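PDB 1VL4: pmbA-related protein from Thermotoga maritima, which is of uncertain function but belongs to the PmbA/TldD family and may act as a metallopeptidase, having also been proposed to modulate DNA gyrase. Local coordinates for residues Lys228-Gly233 and Glu404-Ser409; Ile368-Gly373 and Phe388-Trp393; Leu413-Lys418 and Glu440-Ala445. All coordinates share one frame; numbering follows the deposited sequence.

Contact 1 (Lys228-Gly233 and Glu404-Ser409)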
# COMPACT_ATOMS: atom_id res chain seq x y z
N LYS A 228 -3.33 16.28 -30.12
CA LYS A 228 -4.66 16.21 -30.71
C LYS A 228 -5.11 14.80 -30.42
O LYS A 228 -4.29 13.91 -30.26
CB LYS A 228 -4.60 16.45 -32.21
CG LYS A 228 -3.90 17.75 -32.61
CD LYS A 228 -3.82 17.93 -34.12
CE LYS A 228 -5.15 18.37 -34.73
NZ LYS A 228 -5.65 19.68 -34.21
N THR A 229 -6.41 14.56 -30.34
CA THR A 229 -6.84 13.17 -30.15
C THR A 229 -6.97 12.58 -31.55
O THR A 229 -6.77 13.28 -32.54
CB THR A 229 -8.13 13.04 -29.27
OG1 THR A 229 -8.10 11.79 -28.55
CG2 THR A 229 -9.42 13.18 -30.11
N ILE A 230 -7.22 11.28 -31.63
CA ILE A 230 -7.38 10.62 -32.91
C ILE A 230 -8.64 9.78 -32.88
O ILE A 230 -9.17 9.52 -31.79
CB ILE A 230 -6.14 9.73 -33.27
CG1 ILE A 230 -6.05 8.53 -32.33
CG2 ILE A 230 -4.86 10.55 -33.28
CD1 ILE A 230 -4.95 7.55 -32.74
N PRO A 231 -9.11 9.36 -34.06
CA PRO A 231 -10.27 8.49 -34.11
C PRO A 231 -10.01 7.13 -33.49
O PRO A 231 -8.93 6.52 -33.67
CB PRO A 231 -10.59 8.40 -35.63
CG PRO A 231 -9.90 9.56 -36.26
CD PRO A 231 -8.66 9.72 -35.42
N SER A 232 -10.98 6.65 -32.74
CA SER A 232 -10.90 5.31 -32.21
C SER A 232 -10.73 4.39 -33.39
O SER A 232 -11.42 4.53 -34.40
CB SER A 232 -12.17 4.92 -31.48
OG SER A 232 -12.31 5.70 -30.31
N GLY A 233 -9.82 3.45 -33.27
CA GLY A 233 -9.63 2.49 -34.33
C GLY A 233 -8.50 1.56 -33.97
O GLY A 233 -7.97 1.61 -32.88
N GLU A 404 -3.68 13.14 -27.60
CA GLU A 404 -4.47 13.40 -26.40
C GLU A 404 -5.47 12.32 -26.08
O GLU A 404 -6.15 11.81 -26.98
CB GLU A 404 -5.37 14.61 -26.62
CG GLU A 404 -4.71 15.93 -26.67
CD GLU A 404 -5.57 16.98 -26.07
OE1 GLU A 404 -5.74 16.94 -24.83
OE2 GLU A 404 -6.07 17.85 -26.82
N ASP A 405 -5.63 12.07 -24.79
CA ASP A 405 -6.82 11.42 -24.29
C ASP A 405 -7.05 10.13 -25.02
O ASP A 405 -8.08 9.93 -25.66
CB ASP A 405 -8.03 12.35 -24.49
CG ASP A 405 -7.90 13.65 -23.73
OD1 ASP A 405 -7.47 13.62 -22.55
OD2 ASP A 405 -8.24 14.70 -24.31
N ILE A 406 -6.06 9.24 -24.97
CA ILE A 406 -6.26 7.94 -25.57
C ILE A 406 -6.18 6.81 -24.56
O ILE A 406 -5.51 6.89 -23.54
CB ILE A 406 -5.29 7.69 -26.75
CG1 ILE A 406 -3.84 7.95 -26.34
CG2 ILE A 406 -5.72 8.53 -27.94
CD1 ILE A 406 -2.84 7.21 -27.20
N THR A 407 -6.94 5.77 -24.88
CA THR A 407 -6.92 4.53 -24.16
C THR A 407 -6.47 3.43 -25.13
O THR A 407 -6.87 3.40 -26.29
CB THR A 407 -8.33 4.20 -23.61
OG1 THR A 407 -8.63 5.11 -22.55
CG2 THR A 407 -8.40 2.76 -23.06
N ILE A 408 -5.62 2.54 -24.64
CA ILE A 408 -5.32 1.34 -25.36
C ILE A 408 -5.91 0.18 -24.62
O ILE A 408 -5.97 0.18 -23.38
CB ILE A 408 -3.80 1.13 -25.57
CG1 ILE A 408 -3.05 1.14 -24.24
CG2 ILE A 408 -3.24 2.20 -26.53
CD1 ILE A 408 -1.64 0.69 -24.39
N SER A 409 -6.32 -0.82 -25.39
CA SER A 409 -6.84 -2.04 -24.84
C SER A 409 -6.47 -3.25 -25.70
O SER A 409 -6.18 -3.12 -26.88
CB SER A 409 -8.35 -1.94 -24.72
OG SER A 409 -8.91 -1.93 -26.01
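Thr229 and Glu404 carry the tight part of this contact, a short meeting of a connecting loop with the corner between two strands. The hydroxyl OG1 of Thr229 donates to the carbonyl oxygen of Glu404 in a short bond, 2.5 Å from Thr229 OG1 to Glu404 O, and lies 27° from the carbonyl plane. A chi1 of -150° sets OG1 roughly anti to the backbone N of Thr229, where it meets that oxygen. The same carbonyl also meets the alpha carbon, Thr229 CA to Glu404 O being 3.5 Å, a CA-H...O contact. One residue earlier in the loop, Lys228 O accepts the amide of Glu404, with Glu404 N 2.8 Å from Lys228 O and above the carbonyl plane, 61° out of it. Glu404 CB and CG lie against the Lys228 backbone, CG 3.7 Å from Lys228 N.

The loop after helix 210-223 passes the corner at Asp405, between strands 398-404 and 406-411, and is bonded to it there before entering strand 233-239. Against this bonded backbone the apolar touch is slack: Ile406 CB points toward the loop, and Ile406 CG2 lies 4.4 Å from Ile230 CG1. Ile230 packs also on Val366 and Tyr235.

Thr229 is itself at the surface, and the side chains around it that face solvent add little. The CB of Lys228 points away from Glu404-Ser409. Asp405 is likewise exposed; of its side chain, CB alone comes near Thr229, 4.1 Å from OG1. The carboxylate of Glu404 turns to a different partner, its OE1 forming a salt bridge with Arg194.

Contact 2 (Ile368-Gly373 and Phe388-Trp393)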
# COMPACT_ATOMS: atom_id res chain seq x y z
N ILE A 368 3.30 4.85 -28.42
CA ILE A 368 2.87 4.95 -27.04
C ILE A 368 4.11 4.97 -26.17
O ILE A 368 4.91 4.03 -26.19
CB ILE A 368 1.84 3.86 -26.68
CG1 ILE A 368 0.47 4.33 -27.20
CG2 ILE A 368 1.74 3.60 -25.14
CD1 ILE A 368 -0.39 3.23 -27.51
N THR A 369 4.24 6.06 -25.41
CA THR A 369 5.43 6.32 -24.58
C THR A 369 5.21 6.03 -23.10
O THR A 369 6.17 5.76 -22.41
CB THR A 369 5.89 7.77 -24.68
OG1 THR A 369 4.77 8.64 -24.39
CG2 THR A 369 6.42 8.07 -26.09
N GLU A 370 3.98 6.12 -22.63
CA GLU A 370 3.65 5.83 -21.24
C GLU A 370 2.25 5.24 -21.15
O GLU A 370 1.36 5.60 -21.95
CB GLU A 370 3.71 7.09 -20.37
CG GLU A 370 5.02 7.93 -20.54
CD GLU A 370 6.24 7.25 -19.95
OE1 GLU A 370 6.07 6.23 -19.22
OE2 GLU A 370 7.37 7.74 -20.21
N VAL A 371 2.07 4.32 -20.21
CA VAL A 371 0.73 3.82 -19.82
C VAL A 371 0.43 4.09 -18.32
O VAL A 371 1.32 4.17 -17.51
CB VAL A 371 0.58 2.31 -20.12
CG1 VAL A 371 0.49 2.06 -21.61
CG2 VAL A 371 1.74 1.50 -19.52
N GLU A 372 -0.84 4.23 -17.97
CA GLU A 372 -1.23 4.57 -16.61
C GLU A 372 -2.42 3.71 -16.22
O GLU A 372 -3.25 3.34 -17.09
CB GLU A 372 -1.65 6.06 -16.54
CG GLU A 372 -0.46 7.06 -16.63
CD GLU A 372 -0.22 7.70 -18.02
OE1 GLU A 372 -1.18 7.92 -18.79
OE2 GLU A 372 0.95 8.00 -18.32
N GLY A 373 -2.49 3.40 -14.93
CA GLY A 373 -3.64 2.72 -14.35
C GLY A 373 -3.56 1.21 -14.42
O GLY A 373 -4.57 0.55 -14.62
N PHE A 388 -5.22 3.95 -19.85
CA PHE A 388 -4.94 5.28 -20.34
C PHE A 388 -3.50 5.31 -20.81
O PHE A 388 -2.65 4.60 -20.28
CB PHE A 388 -5.13 6.33 -19.26
CG PHE A 388 -6.54 6.45 -18.78
CD1 PHE A 388 -7.02 5.63 -17.78
CD2 PHE A 388 -7.37 7.42 -19.30
CE1 PHE A 388 -8.32 5.76 -17.32
CE2 PHE A 388 -8.65 7.55 -18.84
CZ PHE A 388 -9.12 6.72 -17.85
N ALA A 389 -3.22 6.13 -21.82
CA ALA A 389 -1.89 6.13 -22.42
C ALA A 389 -1.52 7.51 -22.97
O ALA A 389 -2.39 8.38 -23.14
CB ALA A 389 -1.81 5.07 -23.54
N LYS A 390 -0.22 7.70 -23.16
CA LYS A 390 0.34 8.90 -23.80
C LYS A 390 1.15 8.45 -25.02
O LYS A 390 1.79 7.40 -24.98
CB LYS A 390 1.33 9.59 -22.84
CG LYS A 390 0.71 10.48 -21.74
CD LYS A 390 1.78 10.81 -20.69
CE LYS A 390 1.53 12.13 -20.00
NZ LYS A 390 0.40 12.06 -19.00
N GLY A 391 1.14 9.25 -26.07
CA GLY A 391 1.90 8.94 -27.26
C GLY A 391 1.78 10.02 -28.34
O GLY A 391 1.42 11.17 -28.06
N TYR A 392 2.06 9.60 -29.58
CA TYR A 392 2.25 10.47 -30.73
C TYR A 392 1.63 9.80 -31.96
O TYR A 392 1.52 8.58 -31.99
CB TYR A 392 3.76 10.68 -30.97
CG TYR A 392 4.45 11.30 -29.78
CD1 TYR A 392 4.81 10.51 -28.70
CD2 TYR A 392 4.66 12.68 -29.70
CE1 TYR A 392 5.38 11.07 -27.57
CE2 TYR A 392 5.27 13.25 -28.55
CZ TYR A 392 5.62 12.44 -27.50
OH TYR A 392 6.22 12.93 -26.35
N TRP A 393 1.29 10.62 -32.96
CA TRP A 393 0.90 10.17 -34.29
C TRP A 393 2.15 10.26 -35.19
O TRP A 393 2.90 11.24 -35.13
CB TRP A 393 -0.23 11.03 -34.86
CG TRP A 393 -0.63 10.58 -36.23
CD1 TRP A 393 -0.40 11.23 -37.41
CD2 TRP A 393 -1.28 9.35 -36.56
NE1 TRP A 393 -0.88 10.48 -38.46
CE2 TRP A 393 -1.40 9.31 -37.96
CE3 TRP A 393 -1.74 8.27 -35.82
CZ2 TRP A 393 -2.00 8.24 -38.62
CZ3 TRP A 393 -2.33 7.21 -36.48
CH2 TRP A 393 -2.45 7.20 -37.85
O HOH W 1 6.25 11.33 -23.85
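Ile368 meets Ala389 and Gly391 within the antiparallel pair of strands 365-372 and 384-395. Its CG2 lies 4.2 Å from Ala389 CB, and its CA stands directly opposite the CA of Gly391, where a side chain would press on the Ile368 backbone. Thr369 follows with its amide donating to Lys390 O at 2.8 Å. Its methyl CG2 comes in at the edge of the Tyr392 ring, near the ring plane, 3.5 Å from CE1, the two side chains crossing at about a right angle. A water held by Thr369 OG1 and Tyr392 OH bridges the pair, and the tyrosine hydroxyl also bonds to Ser223.

The next step illustrates how a strand absorbs an extra residue: Thr369 and Glu370 sit opposite the single Lys390, a classic beta bulge, and the amide of Glu370 reaches Lys390 O only weakly, at 3.5 Å. Thr369 has a psi of -26°, far from the extended value, and the register shifts by one. Beyond it the pairing is regular, Lys390 N donating to Glu370 O at 2.9 Å. The Glu370 carboxylate instead forms a salt bridge with Arg240.

Val371 returns to the face of Ile368 and Ala389, its CG1 4.3 Å from Ala389 CB; Ile408 of strand 406-411, which borders 384-395 in the sheet, packs against it and Ile368. Glu372 then donates its amide to Phe388 O at 3.0 Å. Chi2 of 99° bends the Glu372 chain at CD; its side chain and that of Lys390 cross at about a right angle, with Glu372 OE2 3.8 Å from Lys390 CD, whereas Lys390 NZ bonds to Ser195. Gly373, the N-cap residue of helix 374-377, leaves the strand with positive phi.

Contact 3 (Leu413-Lys418 and Glu440-Ala445)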
# COMPACT_ATOMS: atom_id res chain seq x y z
N LEU A 413 -1.35 -11.32 -24.19
CA LEU A 413 -0.84 -12.46 -24.95
C LEU A 413 -0.93 -12.22 -26.45
O LEU A 413 0.00 -12.53 -27.17
CB LEU A 413 -1.51 -13.77 -24.57
CG LEU A 413 -1.30 -14.20 -23.10
CD1 LEU A 413 -1.89 -15.61 -22.82
CD2 LEU A 413 0.16 -14.11 -22.70
N ASP A 414 -2.03 -11.62 -26.90
CA ASP A 414 -2.18 -11.23 -28.30
C ASP A 414 -1.16 -10.16 -28.68
O ASP A 414 -0.64 -10.17 -29.75
CB ASP A 414 -3.58 -10.68 -28.56
CG ASP A 414 -4.65 -11.76 -28.56
OD1 ASP A 414 -4.39 -12.86 -29.11
OD2 ASP A 414 -5.74 -11.50 -28.01
N LEU A 415 -0.93 -9.21 -27.79
CA LEU A 415 0.16 -8.25 -27.97
C LEU A 415 1.49 -8.94 -28.28
O LEU A 415 2.17 -8.58 -29.24
CB LEU A 415 0.31 -7.40 -26.71
CG LEU A 415 1.21 -6.17 -26.87
CD1 LEU A 415 0.67 -5.00 -26.06
CD2 LEU A 415 2.65 -6.48 -26.49
N LEU A 416 1.85 -9.94 -27.45
CA LEU A 416 3.06 -10.72 -27.63
C LEU A 416 3.08 -11.36 -28.99
O LEU A 416 4.15 -11.43 -29.61
CB LEU A 416 3.25 -11.80 -26.54
CG LEU A 416 3.52 -11.31 -25.12
CD1 LEU A 416 3.56 -12.47 -24.10
CD2 LEU A 416 4.78 -10.46 -25.05
N ARG A 417 1.91 -11.85 -29.44
CA ARG A 417 1.80 -12.46 -30.77
C ARG A 417 2.06 -11.47 -31.89
O ARG A 417 2.57 -11.85 -32.92
CB ARG A 417 0.41 -13.08 -31.04
CG ARG A 417 0.04 -14.30 -30.23
CD ARG A 417 0.80 -15.52 -30.70
NE ARG A 417 0.26 -16.05 -31.95
CZ ARG A 417 0.92 -16.85 -32.78
NH1 ARG A 417 0.31 -17.28 -33.87
NH2 ARG A 417 2.18 -17.22 -32.54
N LYS A 418 1.67 -10.22 -31.68
CA LYS A 418 1.74 -9.18 -32.71
C LYS A 418 2.99 -8.31 -32.62
O LYS A 418 3.13 -7.34 -33.34
CB LYS A 418 0.50 -8.30 -32.61
CG LYS A 418 -0.77 -9.08 -32.99
CD LYS A 418 -2.01 -8.21 -33.09
CE LYS A 418 -2.48 -7.66 -31.74
NZ LYS A 418 -3.77 -6.90 -31.92
N GLU A 440 1.97 -5.04 -34.44
CA GLU A 440 1.25 -4.99 -35.71
C GLU A 440 0.02 -4.09 -35.71
O GLU A 440 -0.21 -3.26 -36.65
CB GLU A 440 0.84 -6.40 -36.11
CG GLU A 440 0.14 -6.51 -37.47
CD GLU A 440 1.07 -6.53 -38.68
OE1 GLU A 440 2.21 -5.99 -38.58
OE2 GLU A 440 0.65 -7.07 -39.73
N VAL A 441 -0.84 -4.32 -34.73
CA VAL A 441 -2.01 -3.50 -34.56
C VAL A 441 -2.51 -3.62 -33.13
O VAL A 441 -2.44 -4.68 -32.53
CB VAL A 441 -3.11 -3.84 -35.64
CG1 VAL A 441 -3.67 -5.24 -35.47
CG2 VAL A 441 -4.23 -2.86 -35.61
N LEU A 442 -3.04 -2.53 -32.59
CA LEU A 442 -3.66 -2.55 -31.27
C LEU A 442 -4.91 -1.69 -31.28
O LEU A 442 -5.02 -0.76 -32.07
CB LEU A 442 -2.66 -2.00 -30.26
CG LEU A 442 -2.58 -2.59 -28.87
CD1 LEU A 442 -2.30 -4.11 -28.88
CD2 LEU A 442 -1.49 -1.79 -28.12
N ASP A 443 -5.86 -2.01 -30.41
CA ASP A 443 -7.07 -1.20 -30.24
C ASP A 443 -6.76 0.08 -29.48
O ASP A 443 -6.30 0.02 -28.34
CB ASP A 443 -8.17 -1.97 -29.49
CG ASP A 443 -8.71 -3.14 -30.28
OD1 ASP A 443 -7.92 -3.88 -30.90
OD2 ASP A 443 -9.93 -3.31 -30.30
N VAL A 444 -7.04 1.21 -30.11
CA VAL A 444 -6.88 2.52 -29.51
C VAL A 444 -8.26 3.23 -29.47
O VAL A 444 -9.02 3.20 -30.46
CB VAL A 444 -5.89 3.36 -30.36
CG1 VAL A 444 -5.65 4.74 -29.72
CG2 VAL A 444 -4.57 2.61 -30.56
N ALA A 445 -8.59 3.87 -28.35
CA ALA A 445 -9.85 4.63 -28.25
C ALA A 445 -9.58 6.11 -28.06
O ALA A 445 -8.68 6.46 -27.28
CB ALA A 445 -10.68 4.11 -27.11
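This is a helix-end contact, in which the last turn of helix 412-417 is tied to the chain's final strand, 437-444, near its corner at Glu440, at a partly buried place in the C-terminal domain. Lys418, the residue that leaves the helix, makes both hydrogen bonds, one from its backbone and one from its side chain. Its carbonyl oxygen accepts the amide of Glu440, Glu440 N to Lys418 O being 2.8 Å and the N-H...O angle 168°. Its side chain, bent at chi3 (-69°), runs obliquely past Val441, and NZ binds Val441 O at 2.7 Å from above the carbonyl plane. Lys418 CE lies 3.1 Å from that oxygen, while Val441 CG1 stands 3.9 Å from NZ. An alanine in place of Lys418 would probably leave Val441 O without its ammonium donor and open a gap beside Val441 CG1. Deeper in, the helix adds a light apolar touch, Leu415 CD1 to Leu442 CD1 at 4.2 Å, with Leu442 also packing on Val237 of strand 233-239. The helix links strand 406-411 to strand 419-422, and both of these pair antiparallel with 437-444 in the mixed sheet.

Followed from the N terminus, the chain first passes Lys228-Gly233, and contact 1 closes its long loop only at Glu404-Ser409. Within that span lies contact 2, a short excursion from strand 365-372 through helix 374-377 and back along strand 384-395. Contact 3 opens at Leu413-Lys418 after contact 1 has closed and is completed at Glu440-Ala445, near the C terminus, so no loops cross. All three reach one mixed sheet. Strand 406-411 joins contacts 1 and 2 through Ile406 O to Ala389 N and the packing of Ile408 on Ile368, and it meets contact 3 where Thr407 pairs with Ala445; Gly233 of contact 1 also meets Val444. Contacts 2 and 3 do not touch, their centres about 14 Å apart.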